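Local atomic coordinates of toxin-antitoxin system antitoxin MntA family (Shewanella oneidensis MR-1, PDB entry 6M6U), a protein that neutralises the toxin HepT by attaching three AMP units in succession to one of its tyrosines, using ATP and magnesium. Residues N7-L12 with Q21-F26; K11-N16 with W56-K61; Q85-G90 with K106-Y111. The protein carries 2 engineered substitutions. All blocks are in the same frame, centred on the assembly; numbering follows the deposited sequence.

Contact 1 (N7-L12 with Q21-F26); sequences NKIIKL and QLIYLF
I23 is the strand residue that meets the helix most fully, and it does so with two branches that go to different partners. Its CD1 methyl reaches the helix backbone itself, 4.0 Å from I10 CA, and lies 4.4 Å from I10 CG1. The other branch, I23 CG2, stands 4.4 Å from I9 CG2. At a chi1 of -61°, CG1 of I23 lies beside the backbone N and carries CD1 to I10, while CG2, anti to that N, goes to I9. Further along the strand, L25 adds a looser touch, its CD1 lying 4.5 Å from I9 CD1; I9, whose CA-CB bond is directed at the strand, thus packs on both I23 and L25. Every contact here is apolar, with no hydrogen bond between the segments. This is helix 6-16 lying against a face of the mixed four-stranded sheet of the nucleotidyltransferase (polymerase beta-like) fold; the axes of segments 7-12 and 21-26 approach to 10.1 Å and run roughly antiparallel, at 145°. Strand 20-26 is an inner strand, bonded through its backbone to 40-46 on one flank and 91-94 on the other. A classic beta bulge sets two successive residues, Q21 and L22, opposite L45 of strand 40-46. Y24 and F26 pack on helix 80-89, while L25 also touches L4 of the N-terminal loop and I40, which sits between the engineered metal-site residues E39 and E41.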
loop_
_atom_site.group_PDB
_atom_site.type_symbol
_atom_site.label_atom_id
_atom_site.label_comp_id
_atom_site.label_asym_id
_atom_site.label_seq_id
_atom_site.Cartn_x
_atom_site.Cartn_y
_atom_site.Cartn_z
ATOM N N ASN E 7 -0.157 -22.668 -22.712
ATOM C CA ASN E 7 0.063 -24.082 -22.429
ATOM C C ASN E 7 0.654 -24.280 -21.043
ATOM O O ASN E 7 0.338 -25.268 -20.370
ATOM C CB ASN E 7 0.967 -24.703 -23.492
ATOM C CG ASN E 7 0.274 -24.843 -24.832
ATOM O OD1 ASN E 7 -0.914 -25.162 -24.900
ATOM N ND2 ASN E 7 1.015 -24.607 -25.910
ATOM N N LYS E 8 1.502 -23.349 -20.601
ATOM C CA LYS E 8 2.046 -23.426 -19.252
ATOM C C LYS E 8 0.949 -23.217 -18.215
ATOM O O LYS E 8 0.922 -23.903 -17.186
ATOM C CB LYS E 8 3.160 -22.392 -19.086
ATOM C CG LYS E 8 4.124 -22.674 -17.952
ATOM C CD LYS E 8 5.119 -21.520 -17.776
ATOM C CE LYS E 8 5.936 -21.279 -19.039
ATOM N NZ LYS E 8 7.031 -20.292 -18.815
ATOM N N ILE E 9 0.038 -22.274 -18.474
ATOM C CA ILE E 9 -1.101 -22.053 -17.588
ATOM C C ILE E 9 -1.938 -23.319 -17.475
ATOM O O ILE E 9 -2.325 -23.736 -16.376
ATOM C CB ILE E 9 -1.950 -20.872 -18.093
ATOM C CG1 ILE E 9 -1.216 -19.552 -17.863
ATOM C CG2 ILE E 9 -3.333 -20.880 -17.429
ATOM C CD1 ILE E 9 -1.959 -18.337 -18.369
ATOM N N ILE E 10 -2.232 -23.947 -18.614
ATOM C CA ILE E 10 -3.099 -25.121 -18.620
ATOM C C ILE E 10 -2.456 -26.264 -17.843
ATOM O O ILE E 10 -3.095 -26.897 -16.993
ATOM C CB ILE E 10 -3.433 -25.529 -20.067
ATOM C CG1 ILE E 10 -4.292 -24.446 -20.723
ATOM C CG2 ILE E 10 -4.133 -26.890 -20.101
ATOM C CD1 ILE E 10 -4.381 -24.556 -22.230
ATOM N N LYS E 11 -1.176 -26.533 -18.108
ATOM C CA LYS E 11 -0.515 -27.656 -17.451
ATOM C C LYS E 11 -0.458 -27.456 -15.940
ATOM O O LYS E 11 -0.789 -28.366 -15.171
ATOM C CB LYS E 11 0.889 -27.859 -18.018
ATOM C CG LYS E 11 1.675 -28.911 -17.252
ATOM C CD LYS E 11 2.980 -29.286 -17.930
ATOM C CE LYS E 11 3.709 -30.342 -17.110
ATOM N NZ LYS E 11 2.779 -31.448 -16.715
ATOM N N LEU E 12 -0.045 -26.264 -15.499
ATOM C CA LEU E 12 0.074 -25.995 -14.067
ATOM C C LEU E 12 -1.248 -26.204 -13.339
ATOM O O LEU E 12 -1.283 -26.811 -12.263
ATOM C CB LEU E 12 0.576 -24.572 -13.842
ATOM C CG LEU E 12 2.076 -24.375 -14.033
ATOM C CD1 LEU E 12 2.407 -22.888 -14.045
ATOM C CD2 LEU E 12 2.833 -25.083 -12.918
ATOM N N GLN E 21 -12.489 -28.497 -14.465
ATOM C CA GLN E 21 -13.490 -28.562 -15.525
ATOM C C GLN E 21 -13.368 -27.437 -16.539
ATOM O O GLN E 21 -13.631 -27.660 -17.721
ATOM C CB GLN E 21 -14.905 -28.555 -14.919
ATOM C CG GLN E 21 -15.222 -29.781 -14.080
ATOM C CD GLN E 21 -16.455 -29.600 -13.216
ATOM O OE1 GLN E 21 -16.989 -28.497 -13.098
ATOM N NE2 GLN E 21 -16.909 -30.684 -12.599
ATOM N N LEU E 22 -12.994 -26.233 -16.111
ATOM C CA LEU E 22 -12.942 -25.089 -17.009
ATOM C C LEU E 22 -11.776 -24.195 -16.622
ATOM O O LEU E 22 -11.552 -23.944 -15.436
ATOM C CB LEU E 22 -14.255 -24.285 -16.967
ATOM C CG LEU E 22 -15.520 -24.965 -17.504
ATOM C CD1 LEU E 22 -16.774 -24.249 -17.023
ATOM C CD2 LEU E 22 -15.513 -25.053 -19.028
ATOM N N ILE E 23 -11.029 -23.728 -17.624
ATOM C CA ILE E 23 -10.014 -22.691 -17.452
ATOM C C ILE E 23 -10.370 -21.529 -18.368
ATOM O O ILE E 23 -10.591 -21.730 -19.569
ATOM C CB ILE E 23 -8.595 -23.198 -17.775
ATOM C CG1 ILE E 23 -8.186 -24.342 -16.849
ATOM C CG2 ILE E 23 -7.592 -22.062 -17.671
ATOM C CD1 ILE E 23 -6.795 -24.864 -17.125
ATOM N N TYR E 24 -10.422 -20.324 -17.807
ATOM C CA TYR E 24 -10.628 -19.107 -18.580
ATOM C C TYR E 24 -9.518 -18.119 -18.290
ATOM O O TYR E 24 -9.121 -17.933 -17.134
ATOM C CB TYR E 24 -11.953 -18.406 -18.265
ATOM C CG TYR E 24 -13.182 -19.191 -18.617
ATOM C CD1 TYR E 24 -13.642 -19.248 -19.923
ATOM C CD2 TYR E 24 -13.893 -19.860 -17.636
ATOM C CE1 TYR E 24 -14.771 -19.965 -20.242
ATOM C CE2 TYR E 24 -15.018 -20.575 -17.944
ATOM C CZ TYR E 24 -15.453 -20.628 -19.248
ATOM O OH TYR E 24 -16.584 -21.348 -19.549
ATOM N N LEU E 25 -9.037 -17.485 -19.348
ATOM C CA LEU E 25 -8.291 -16.246 -19.236
ATOM C C LEU E 25 -9.289 -15.111 -19.422
ATOM O O LEU E 25 -10.118 -15.158 -20.337
ATOM C CB LEU E 25 -7.189 -16.196 -20.295
ATOM C CG LEU E 25 -6.121 -15.111 -20.239
ATOM C CD1 LEU E 25 -5.193 -15.313 -19.040
ATOM C CD2 LEU E 25 -5.342 -15.115 -21.547
ATOM N N PHE E 26 -9.253 -14.120 -18.534
ATOM C CA PHE E 26 -10.164 -12.989 -18.660
ATOM C C PHE E 26 -9.410 -11.713 -18.303
ATOM O O PHE E 26 -8.196 -11.720 -18.082
ATOM C CB PHE E 26 -11.436 -13.193 -17.816
ATOM C CG PHE E 26 -11.220 -13.115 -16.321
ATOM C CD1 PHE E 26 -11.633 -11.997 -15.608
ATOM C CD2 PHE E 26 -10.641 -14.172 -15.624
ATOM C CE1 PHE E 26 -11.451 -11.917 -14.230
ATOM C CE2 PHE E 26 -10.454 -14.101 -14.247
ATOM C CZ PHE E 26 -10.862 -12.968 -13.548
#

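Contact 2 (K11-N16 with W56-K61); sequences KLLRDN and WELAQK
L58 provides the apolar centre of this helix pair. Its CD2 meets CD2 of L13 at 3.8 Å, the two leucines crossing at a slant, and also brushes N16 CB; its CD1 packs against CB of N16 at 3.7 Å and lies nearly as close to the amide carbon. The L58 side chain is extended away from its backbone N, chi1 179°, and this carries both methyls over to the neighbouring helix. L12 is directed across as well and shields the seam from a little further off, its closer partners being L62 and A65.

The axes of the two segments come within 10.9 Å and are roughly antiparallel, at 147°, where helices 6-16 and 52-66 pack beside each other within the nucleotidyltransferase fold. Beneath them lies the sheet: L13 reaches I23, I42 and V44, and L58 reaches L72.

Polar groups sit at the margin, and none forms a hydrogen bond across the gap. K61, bent at its last two torsions, brings CE to 4.0 Å from N16 OD1, a van der Waals approach. The N16 amide is held from its own helix instead: ND2 donates to L12 O at 2.7 Å, almost straight at 167°, with the acceptor in the amide plane, which fixes the turn of the group that L58 packs on. On the outer side K11 NZ forms a salt bridge to D15 OD2 at 2.7 Å, approaching the syn lone pair. Helix 52-66 is important for interaction with HepT; consistent with this, near the N-terminal end of segment 56-61, E57 OE1 accepts a hydrogen bond from H114 of a HepT toxin chain, and W56 packs on I111 of that same chain.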
loop_
_atom_site.group_PDB
_atom_site.type_symbol
_atom_site.label_atom_id
_atom_site.label_comp_id
_atom_site.label_asym_id
_atom_site.label_seq_id
_atom_site.Cartn_x
_atom_site.Cartn_y
_atom_site.Cartn_z
ATOM N N LYS E 11 -1.176 -26.533 -18.108
ATOM C CA LYS E 11 -0.515 -27.656 -17.451
ATOM C C LYS E 11 -0.458 -27.456 -15.940
ATOM O O LYS E 11 -0.789 -28.366 -15.171
ATOM C CB LYS E 11 0.889 -27.859 -18.018
ATOM C CG LYS E 11 1.675 -28.911 -17.252
ATOM C CD LYS E 11 2.980 -29.286 -17.930
ATOM C CE LYS E 11 3.709 -30.342 -17.110
ATOM N NZ LYS E 11 2.779 -31.448 -16.715
ATOM N N LEU E 12 -0.045 -26.264 -15.499
ATOM C CA LEU E 12 0.074 -25.995 -14.067
ATOM C C LEU E 12 -1.248 -26.204 -13.339
ATOM O O LEU E 12 -1.283 -26.811 -12.263
ATOM C CB LEU E 12 0.576 -24.572 -13.842
ATOM C CG LEU E 12 2.076 -24.375 -14.033
ATOM C CD1 LEU E 12 2.407 -22.888 -14.045
ATOM C CD2 LEU E 12 2.833 -25.083 -12.918
ATOM N N LEU E 13 -2.347 -25.700 -13.905
ATOM C CA LEU E 13 -3.640 -25.848 -13.244
ATOM C C LEU E 13 -4.134 -27.290 -13.309
ATOM O O LEU E 13 -4.658 -27.814 -12.320
ATOM C CB LEU E 13 -4.665 -24.898 -13.865
ATOM C CG LEU E 13 -4.338 -23.405 -13.769
ATOM C CD1 LEU E 13 -5.348 -22.588 -14.564
ATOM C CD2 LEU E 13 -4.294 -22.945 -12.316
ATOM N N ARG E 14 -3.978 -27.946 -14.460
ATOM C CA ARG E 14 -4.357 -29.352 -14.558
ATOM C C ARG E 14 -3.587 -30.198 -13.554
ATOM O O ARG E 14 -4.166 -31.059 -12.881
ATOM C CB ARG E 14 -4.121 -29.861 -15.977
ATOM C CG ARG E 14 -5.113 -29.338 -16.985
ATOM C CD ARG E 14 -5.941 -30.475 -17.541
ATOM N NE ARG E 14 -5.241 -31.198 -18.595
ATOM C CZ ARG E 14 -5.487 -32.462 -18.923
ATOM N NH1 ARG E 14 -6.412 -33.153 -18.266
ATOM N NH2 ARG E 14 -4.803 -33.039 -19.901
ATOM N N ASP E 15 -2.280 -29.953 -13.426
ATOM C CA ASP E 15 -1.456 -30.716 -12.499
ATOM C C ASP E 15 -1.790 -30.436 -11.042
ATOM O O ASP E 15 -1.465 -31.262 -10.185
ATOM C CB ASP E 15 0.030 -30.418 -12.724
ATOM C CG ASP E 15 0.529 -30.885 -14.080
ATOM O OD1 ASP E 15 -0.253 -31.507 -14.832
ATOM O OD2 ASP E 15 1.714 -30.633 -14.390
ATOM N N ASN E 16 -2.417 -29.297 -10.734
ATOM C CA ASN E 16 -2.602 -28.884 -9.348
ATOM C C ASN E 16 -4.052 -28.841 -8.879
ATOM O O ASN E 16 -4.281 -28.733 -7.671
ATOM C CB ASN E 16 -1.962 -27.506 -9.114
ATOM C CG ASN E 16 -0.455 -27.580 -8.983
ATOM O OD1 ASN E 16 0.073 -27.768 -7.889
ATOM N ND2 ASN E 16 0.246 -27.434 -10.096
ATOM N N TRP E 56 -4.739 -19.319 -3.410
ATOM C CA TRP E 56 -3.787 -18.211 -3.418
ATOM C C TRP E 56 -2.366 -18.710 -3.632
ATOM O O TRP E 56 -1.587 -18.083 -4.358
ATOM C CB TRP E 56 -3.874 -17.421 -2.114
ATOM C CG TRP E 56 -2.965 -16.213 -2.083
ATOM C CD1 TRP E 56 -3.217 -14.984 -2.629
ATOM C CD2 TRP E 56 -1.665 -16.124 -1.478
ATOM N NE1 TRP E 56 -2.157 -14.140 -2.402
ATOM C CE2 TRP E 56 -1.194 -14.812 -1.695
ATOM C CE3 TRP E 56 -0.860 -17.022 -0.769
ATOM C CZ2 TRP E 56 0.050 -14.377 -1.230
ATOM C CZ3 TRP E 56 0.381 -16.587 -0.309
ATOM C CH2 TRP E 56 0.819 -15.277 -0.541
ATOM N N GLU E 57 -2.012 -19.837 -3.004
ATOM C CA GLU E 57 -0.689 -20.422 -3.209
ATOM C C GLU E 57 -0.500 -20.838 -4.660
ATOM O O GLU E 57 0.561 -20.597 -5.251
ATOM C CB GLU E 57 -0.491 -21.619 -2.276
ATOM C CG GLU E 57 -0.503 -21.292 -0.780
ATOM C CD GLU E 57 0.841 -20.781 -0.263
ATOM O OE1 GLU E 57 0.867 -20.162 0.824
ATOM O OE2 GLU E 57 1.874 -21.002 -0.937
ATOM N N LEU E 58 -1.519 -21.459 -5.256
ATOM C CA LEU E 58 -1.407 -21.856 -6.655
ATOM C C LEU E 58 -1.212 -20.639 -7.551
ATOM O O LEU E 58 -0.410 -20.674 -8.492
ATOM C CB LEU E 58 -2.639 -22.654 -7.071
ATOM C CG LEU E 58 -2.681 -23.113 -8.529
ATOM C CD1 LEU E 58 -1.392 -23.828 -8.888
ATOM C CD2 LEU E 58 -3.873 -24.025 -8.749
ATOM N N ALA E 59 -1.925 -19.547 -7.261
ATOM C CA ALA E 59 -1.763 -18.323 -8.039
ATOM C C ALA E 59 -0.317 -17.841 -8.004
ATOM O O ALA E 59 0.263 -17.504 -9.045
ATOM C CB ALA E 59 -2.705 -17.240 -7.514
ATOM N N GLN E 60 0.289 -17.812 -6.811
ATOM C CA GLN E 60 1.678 -17.369 -6.715
ATOM C C GLN E 60 2.619 -18.343 -7.411
ATOM O O GLN E 60 3.655 -17.926 -7.940
ATOM C CB GLN E 60 2.094 -17.178 -5.254
ATOM C CG GLN E 60 1.106 -16.390 -4.403
ATOM C CD GLN E 60 0.464 -15.223 -5.139
ATOM O OE1 GLN E 60 1.141 -14.443 -5.805
ATOM N NE2 GLN E 60 -0.859 -15.103 -5.019
ATOM N N LYS E 61 2.275 -19.635 -7.444
ATOM C CA LYS E 61 3.101 -20.566 -8.209
ATOM C C LYS E 61 2.987 -20.295 -9.705
ATOM O O LYS E 61 3.992 -20.338 -10.426
ATOM C CB LYS E 61 2.730 -22.014 -7.894
ATOM C CG LYS E 61 3.794 -22.998 -8.378
ATOM C CD LYS E 61 3.364 -24.455 -8.256
ATOM C CE LYS E 61 2.535 -24.703 -7.010
ATOM N NZ LYS E 61 3.381 -24.742 -5.784
#

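Contact 3 (Q85-G90 with K106-Y111); sequences QVVTQG and KTISMY
V87 splits its two methyls between consecutive residues of the long C-terminal helix. CG2 presses on T107, 3.7 Å from its CB, and CG1 meets I108 CD1 at 3.9 Å. The rotation of V87 about CA-CB, chi1 162°, puts CG1 anti to the backbone N and sends it to I108, leaving CG2 for T107. T107 has OG1 anti to its carbonyl carbon, chi1 -64°, which turns the hydroxyl back along its own helix to hydrogen-bond F103 O; its CB and CG2 both pack on V87 CG2, and the two side chains lie alongside, pointing opposite ways. I108 leaves its backbone to one side, yet its CG1-CD1 arm swings back over V87 CG1. Helix 80-89 is packed here on helix 97-125, a helix important for interaction with HepT, and V87 also touches F103 and A104 one turn earlier on it. Another side of helix 80-89 faces the sheet, where V86 lies on Y24 and F26. Toxin chains reach the outer surfaces: T88 packs on I65 and I108 on N55 of one HepT subunit, and Y111 OH is hydrogen-bonded to D3 OD2 of another HepT chain.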
loop_
_atom_site.group_PDB
_atom_site.type_symbol
_atom_site.label_atom_id
_atom_site.label_comp_id
_atom_site.label_asym_id
_atom_site.label_seq_id
_atom_site.Cartn_x
_atom_site.Cartn_y
_atom_site.Cartn_z
ATOM N N GLN E 85 -18.571 -11.475 -16.004
ATOM C CA GLN E 85 -17.437 -10.921 -16.740
ATOM C C GLN E 85 -16.634 -12.027 -17.417
ATOM O O GLN E 85 -16.279 -11.920 -18.599
ATOM C CB GLN E 85 -16.541 -10.100 -15.813
ATOM C CG GLN E 85 -15.358 -9.468 -16.553
ATOM C CD GLN E 85 -14.334 -8.813 -15.632
ATOM O OE1 GLN E 85 -14.575 -8.611 -14.440
ATOM N NE2 GLN E 85 -13.180 -8.478 -16.191
ATOM N N VAL E 86 -16.339 -13.103 -16.679
ATOM C CA VAL E 86 -15.653 -14.255 -17.266
ATOM C C VAL E 86 -16.432 -14.784 -18.464
ATOM O O VAL E 86 -15.864 -15.049 -19.526
ATOM C CB VAL E 86 -15.449 -15.354 -16.207
ATOM C CG1 VAL E 86 -14.921 -16.628 -16.855
ATOM C CG2 VAL E 86 -14.501 -14.865 -15.121
ATOM N N VAL E 87 -17.752 -14.935 -18.306
ATOM C CA VAL E 87 -18.591 -15.452 -19.386
ATOM C C VAL E 87 -18.596 -14.493 -20.571
ATOM O O VAL E 87 -18.654 -14.916 -21.735
ATOM C CB VAL E 87 -20.019 -15.715 -18.865
ATOM C CG1 VAL E 87 -21.000 -15.825 -20.014
ATOM C CG2 VAL E 87 -20.055 -16.975 -18.018
ATOM N N THR E 88 -18.538 -13.191 -20.298
ATOM C CA THR E 88 -18.644 -12.188 -21.354
ATOM C C THR E 88 -17.337 -12.043 -22.130
ATOM O O THR E 88 -17.302 -12.232 -23.350
ATOM C CB THR E 88 -19.061 -10.845 -20.747
ATOM O OG1 THR E 88 -20.417 -10.928 -20.301
ATOM C CG2 THR E 88 -18.925 -9.719 -21.765
ATOM N N GLN E 89 -16.252 -11.708 -21.434
ATOM C CA GLN E 89 -14.980 -11.378 -22.061
ATOM C C GLN E 89 -13.958 -12.501 -21.981
ATOM O O GLN E 89 -12.846 -12.339 -22.489
ATOM C CB GLN E 89 -14.387 -10.136 -21.403
ATOM C CG GLN E 89 -13.786 -10.457 -20.051
ATOM C CD GLN E 89 -13.076 -9.290 -19.425
ATOM O OE1 GLN E 89 -12.596 -9.379 -18.296
ATOM N NE2 GLN E 89 -13.002 -8.180 -20.150
ATOM N N GLY E 90 -14.293 -13.621 -21.350
ATOM C CA GLY E 90 -13.298 -14.640 -21.100
ATOM C C GLY E 90 -12.943 -15.425 -22.347
ATOM O O GLY E 90 -13.717 -15.523 -23.299
ATOM N N LYS E 106 -26.137 -20.796 -16.759
ATOM C CA LYS E 106 -26.392 -20.540 -15.344
ATOM C C LYS E 106 -25.975 -19.126 -14.953
ATOM O O LYS E 106 -26.705 -18.432 -14.235
ATOM C CB LYS E 106 -25.661 -21.574 -14.488
ATOM C CG LYS E 106 -25.695 -21.282 -12.993
ATOM C CD LYS E 106 -24.830 -22.260 -12.213
ATOM C CE LYS E 106 -24.516 -21.732 -10.817
ATOM N NZ LYS E 106 -25.125 -22.560 -9.737
ATOM N N THR E 107 -24.808 -18.674 -15.428
ATOM C CA THR E 107 -24.298 -17.363 -15.039
ATOM C C THR E 107 -25.184 -16.239 -15.569
ATOM O O THR E 107 -25.614 -15.362 -14.812
ATOM C CB THR E 107 -22.865 -17.181 -15.545
ATOM O OG1 THR E 107 -21.996 -18.133 -14.915
ATOM C CG2 THR E 107 -22.383 -15.773 -15.241
ATOM N N ILE E 108 -25.461 -16.247 -16.871
ATOM C CA ILE E 108 -26.208 -15.150 -17.483
ATOM C C ILE E 108 -27.611 -15.054 -16.894
ATOM O O ILE E 108 -28.142 -13.955 -16.691
ATOM C CB ILE E 108 -26.237 -15.328 -19.010
ATOM C CG1 ILE E 108 -24.804 -15.358 -19.555
ATOM C CG2 ILE E 108 -27.057 -14.220 -19.660
ATOM C CD1 ILE E 108 -24.713 -15.689 -21.024
ATOM N N SER E 109 -28.230 -16.200 -16.602
ATOM C CA SER E 109 -29.539 -16.191 -15.953
ATOM C C SER E 109 -29.465 -15.548 -14.571
ATOM O O SER E 109 -30.247 -14.645 -14.253
ATOM C CB SER E 109 -30.080 -17.614 -15.857
ATOM O OG SER E 109 -31.317 -17.628 -15.173
ATOM N N MET E 110 -28.534 -16.012 -13.732
ATOM C CA MET E 110 -28.347 -15.409 -12.414
ATOM C C MET E 110 -28.027 -13.924 -12.521
ATOM O O MET E 110 -28.468 -13.124 -11.685
ATOM C CB MET E 110 -27.235 -16.130 -11.650
ATOM C CG MET E 110 -27.584 -17.550 -11.243
ATOM S SD MET E 110 -26.291 -18.346 -10.279
ATOM C CE MET E 110 -26.400 -17.452 -8.727
ATOM N N TYR E 111 -27.254 -13.534 -13.537
ATOM C CA TYR E 111 -26.904 -12.126 -13.673
ATOM C C TYR E 111 -28.116 -11.299 -14.084
ATOM O O TYR E 111 -28.298 -10.171 -13.607
ATOM C CB TYR E 111 -25.761 -11.950 -14.675
ATOM C CG TYR E 111 -25.282 -10.521 -14.766
ATOM C CD1 TYR E 111 -25.764 -9.667 -15.749
ATOM C CD2 TYR E 111 -24.365 -10.017 -13.848
ATOM C CE1 TYR E 111 -25.336 -8.358 -15.834
ATOM C CE2 TYR E 111 -23.925 -8.707 -13.923
ATOM C CZ TYR E 111 -24.419 -7.881 -14.919
ATOM O OH TYR E 111 -24.001 -6.575 -15.000
#

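Overall arrangement
Contacts 1 and 2 share helix 6-16, with K11 and L12; their centres are 9 Å apart, and they join where I23 CD1 meets L13 CD1 at 3.7 Å. Contact 3 is on the other side of the chain's centre, about 18 Å from contact 1 between centres, yet strand 21-26 links them: Y24 CD2 lies 3.5 Å from V86 CG1, and F26 packs on V86, Q85 and Q89. Contacts 2 and 3 do not touch, their nearest atoms being about 12 Å apart. E39 and E41, engineered from magnesium-binding aspartates, lie closest to contact 1, the L25 side chain about 6 Å from that of E41; the metal ligand D71 is about 11 Å from L58 of contact 2, between side chains.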